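Local structure of plasmodesmata-located protein 5 (Arabidopsis thaliana, 6GRE) at residues Q163-C168 with Y206-V211. The protein restricts cell-to-cell trafficking through plasmodesmata by regulating callose deposition and acts positively in innate immunity and systemic acquired resistance. Sequence-based numbering, arbitrary orientation. Where two conformers were deposited one is given.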
ATOM      1  N   GLN A 163      -7.564  -7.894  15.588  1.00 14.09           N
ATOM      2  CA  GLN A 163      -8.042  -7.122  14.431  1.00 15.11           C
ATOM      3  C   GLN A 163      -7.158  -7.480  13.237  1.00 15.21           C
ATOM      4  O   GLN A 163      -5.940  -7.480  13.389  1.00 15.54           O
ATOM      5  CB  GLN A 163      -7.986  -5.624  14.719  1.00 19.59           C
ATOM      6  CG  GLN A 163      -9.055  -5.152  15.703  1.00 25.83           C
ATOM      7  CD  GLN A 163      -8.706  -3.795  16.268  1.00 34.57           C
ATOM      8  OE1 GLN A 163      -8.641  -2.803  15.548  1.00 41.61           O
ATOM      9  NE2 GLN A 163      -8.434  -3.751  17.565  1.00 42.21           N
ATOM     10  N   GLY A 164      -7.756  -7.641  12.062  1.00 12.94           N
ATOM     11  CA  GLY A 164      -7.015  -7.850  10.826  1.00 13.11           C
ATOM     12  C   GLY A 164      -7.455  -6.884   9.761  1.00 13.14           C
ATOM     13  O   GLY A 164      -8.621  -6.451   9.718  1.00 13.02           O
ATOM     14  N   VAL A 165      -6.515  -6.524   8.897  1.00 12.37           N
ATOM     15  CA  VAL A 165      -6.755  -5.654   7.768  1.00 13.16           C
ATOM     16  C   VAL A 165      -6.005  -6.228   6.574  1.00 13.29           C
ATOM     17  O   VAL A 165      -4.831  -6.618   6.675  1.00 13.70           O
ATOM     18  CB  VAL A 165      -6.298  -4.211   8.038  1.00 14.59           C
ATOM     19  CG1 VAL A 165      -6.520  -3.276   6.849  1.00 16.09           C
ATOM     20  CG2 VAL A 165      -6.942  -3.641   9.284  1.00 16.93           C
ATOM     21  N   ALA A 166      -6.641  -6.184   5.419  1.00 12.45           N
ATOM     22  CA  ALA A 166      -5.937  -6.560   4.151  1.00 12.31           C
ATOM     23  C   ALA A 166      -6.345  -5.582   3.078  1.00 12.90           C
ATOM     24  O   ALA A 166      -7.494  -5.135   3.033  1.00 14.88           O
ATOM     25  CB  ALA A 166      -6.243  -7.947   3.715  1.00 13.96           C
ATOM     26  N   GLN A 167      -5.423  -5.187   2.220  1.00 12.67           N
ATOM     27  CA  GLN A 167      -5.777  -4.228   1.152  1.00 14.17           C
ATOM     28  C   GLN A 167      -4.939  -4.551  -0.081  1.00 14.15           C
ATOM     29  O   GLN A 167      -3.728  -4.865   0.034  1.00 15.27           O
ATOM     30  CB  GLN A 167      -5.552  -2.752   1.520  1.00 17.67           C
ATOM     31  CG  GLN A 167      -6.184  -1.760   0.513  1.00 19.42           C
ATOM     32  CD  GLN A 167      -6.527  -0.321   0.933  1.00 23.78           C
ATOM     33  OE1 GLN A 167      -7.549   0.336   0.538  1.00 27.12           O
ATOM     34  NE2 GLN A 167      -5.609   0.253   1.667  1.00 20.07           N
ATOM     35  N   CYS A 168      -5.582  -4.503  -1.238  1.00 13.44           N
ATOM     36  CA  CYS A 168      -4.939  -4.562  -2.535  0.55 13.90           C
ATOM     37  C   CYS A 168      -4.803  -3.180  -3.137  1.00 14.75           C
ATOM     38  O   CYS A 168      -5.695  -2.358  -2.999  1.00 14.69           O
ATOM     39  CB  CYS A 168      -5.817  -5.283  -3.531  0.55 14.29           C
ATOM     40  SG  CYS A 168      -5.895  -7.016  -3.097  0.55 14.72           S
ATOM     41  N   TYR A 206      -1.272  -6.039   0.867  1.00 12.38           N
ATOM     42  CA  TYR A 206      -0.770  -6.333   2.194  1.00 11.89           C
ATOM     43  C   TYR A 206      -1.845  -7.000   3.054  1.00 12.26           C
ATOM     44  O   TYR A 206      -3.037  -6.858   2.783  1.00 12.54           O
ATOM     45  CB  TYR A 206      -0.218  -5.105   2.920  1.00 12.60           C
ATOM     46  CG  TYR A 206      -1.216  -4.064   3.357  1.00 13.91           C
ATOM     47  CD1 TYR A 206      -1.989  -4.267   4.488  1.00 14.79           C
ATOM     48  CD2 TYR A 206      -1.356  -2.851   2.703  1.00 14.49           C
ATOM     49  CE1 TYR A 206      -2.880  -3.314   4.942  1.00 14.90           C
ATOM     50  CE2 TYR A 206      -2.225  -1.875   3.164  1.00 15.22           C
ATOM     51  CZ  TYR A 206      -2.978  -2.107   4.299  1.00 15.37           C
ATOM     52  OH  TYR A 206      -3.878  -1.180   4.722  1.00 17.94           O
ATOM     53  N   ALA A 207      -1.392  -7.701   4.081  1.00 12.07           N
ATOM     54  CA  ALA A 207      -2.294  -8.248   5.080  1.00 12.24           C
ATOM     55  C   ALA A 207      -1.606  -8.082   6.435  1.00 13.03           C
ATOM     56  O   ALA A 207      -0.395  -8.323   6.536  1.00 13.98           O
ATOM     57  CB  ALA A 207      -2.608  -9.686   4.805  1.00 12.56           C
ATOM     58  N   ARG A 208      -2.354  -7.696   7.470  1.00 12.55           N
ATOM     59  CA  ARG A 208      -1.752  -7.492   8.760  1.00 12.96           C
ATOM     60  C   ARG A 208      -2.777  -7.771   9.855  1.00 13.59           C
ATOM     61  O   ARG A 208      -4.002  -7.718   9.622  1.00 12.76           O
ATOM     62  CB  ARG A 208      -1.206  -6.064   8.877  1.00 15.51           C
ATOM     63  CG  ARG A 208      -2.220  -4.948   8.731  1.00 16.55           C
ATOM     64  CD  ARG A 208      -1.537  -3.579   8.660  1.00 17.82           C
ATOM     65  NE  ARG A 208      -2.516  -2.498   8.634  1.00 21.97           N
ATOM     66  CZ  ARG A 208      -2.389  -1.337   7.982  1.00 23.79           C
ATOM     67  NH1 ARG A 208      -1.329  -1.082   7.230  1.00 23.43           N
ATOM     68  NH2 ARG A 208      -3.334  -0.417   8.113  1.00 23.25           N
ATOM     69  N   PHE A 209      -2.288  -8.062  11.043  1.00 12.76           N
ATOM     70  CA  PHE A 209      -3.173  -8.248  12.169  1.00 13.38           C
ATOM     71  C   PHE A 209      -2.481  -7.777  13.445  1.00 15.16           C
ATOM     72  O   PHE A 209      -1.261  -7.688  13.544  1.00 14.39           O
ATOM     73  CB  PHE A 209      -3.701  -9.674  12.312  1.00 13.87           C
ATOM     74  CG  PHE A 209      -2.778 -10.650  12.995  1.00 14.06           C
ATOM     75  CD1 PHE A 209      -1.667 -11.106  12.337  1.00 15.19           C
ATOM     76  CD2 PHE A 209      -3.068 -11.177  14.242  1.00 15.19           C
ATOM     77  CE1 PHE A 209      -0.804 -11.995  12.954  1.00 15.62           C
ATOM     78  CE2 PHE A 209      -2.240 -12.104  14.843  1.00 15.41           C
ATOM     79  CZ  PHE A 209      -1.106 -12.526  14.189  1.00 15.66           C
ATOM     80  N   SER A 210      -3.318  -7.494  14.443  1.00 14.74           N
ATOM     81  CA  SER A 210      -2.825  -7.049  15.745  1.00 17.06           C
ATOM     82  C   SER A 210      -3.628  -7.772  16.824  1.00 18.88           C
ATOM     83  O   SER A 210      -4.771  -8.113  16.619  1.00 15.98           O
ATOM     84  CB  SER A 210      -2.935  -5.548  15.885  1.00 18.46           C
ATOM     85  OG  SER A 210      -4.276  -5.115  15.674  1.00 24.47           O
ATOM     86  N   VAL A 211      -2.989  -8.035  17.966  1.00 21.01           N
ATOM     87  CA  VAL A 211      -3.641  -8.666  19.108  1.00 23.38           C
ATOM     88  C   VAL A 211      -3.456  -7.711  20.275  1.00 28.67           C
ATOM     89  O   VAL A 211      -2.326  -7.475  20.682  1.00 32.28           O
ATOM     90  CB  VAL A 211      -3.061 -10.048  19.450  1.00 25.06           C
ATOM     91  CG1 VAL A 211      -3.769 -10.667  20.653  1.00 27.93           C
ATOM     92  CG2 VAL A 211      -3.071 -11.001  18.264  1.00 25.00           C
TER
HETATM   93  O   HOH W   1      -4.591  -4.837  12.574  1.00 38.42           O
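Q167 lays its CB over one face of the Y206 ring, a CH-pi contact 4.2 Å from CB to the ring centroid. CG of Y206 stands between its own backbone N and carbonyl carbon (chi1 70°), which swings the ring across toward 163-168; there V165 CG1 lies 4.1 Å from Y206 CE1. V165 CB also meets R208 NE, while Y206 OH sits 3.2 Å above the guanidinium plane, offset toward its rim. Farther along the same face, one water donates to both Q163 O and S210 OG, each 3.1 Å from the water oxygen. Three hydrogen-bonded pairs, Q163-S210, V165-R208 and Q167-Y206, zip the antiparallel strands together; R208 N to V165 O measures 2.8 Å. These are neighbouring inner strands of the five-stranded antiparallel sheet in the second Gnk2-homologous (DUF26) domain of the ectodomain. On the opposite face A166 CB and A207 CB touch at 4.2 Å, and G164 CA lies 4.1 Å from F209 CB; A166, A207 and F209 pack on helix 174-192, and F209 also reaches helix 134-149. R208 NH2 hydrogen-bonds to E101 O, in the first Gnk2-homologous domain, and R208 NH1 to Y201 OH.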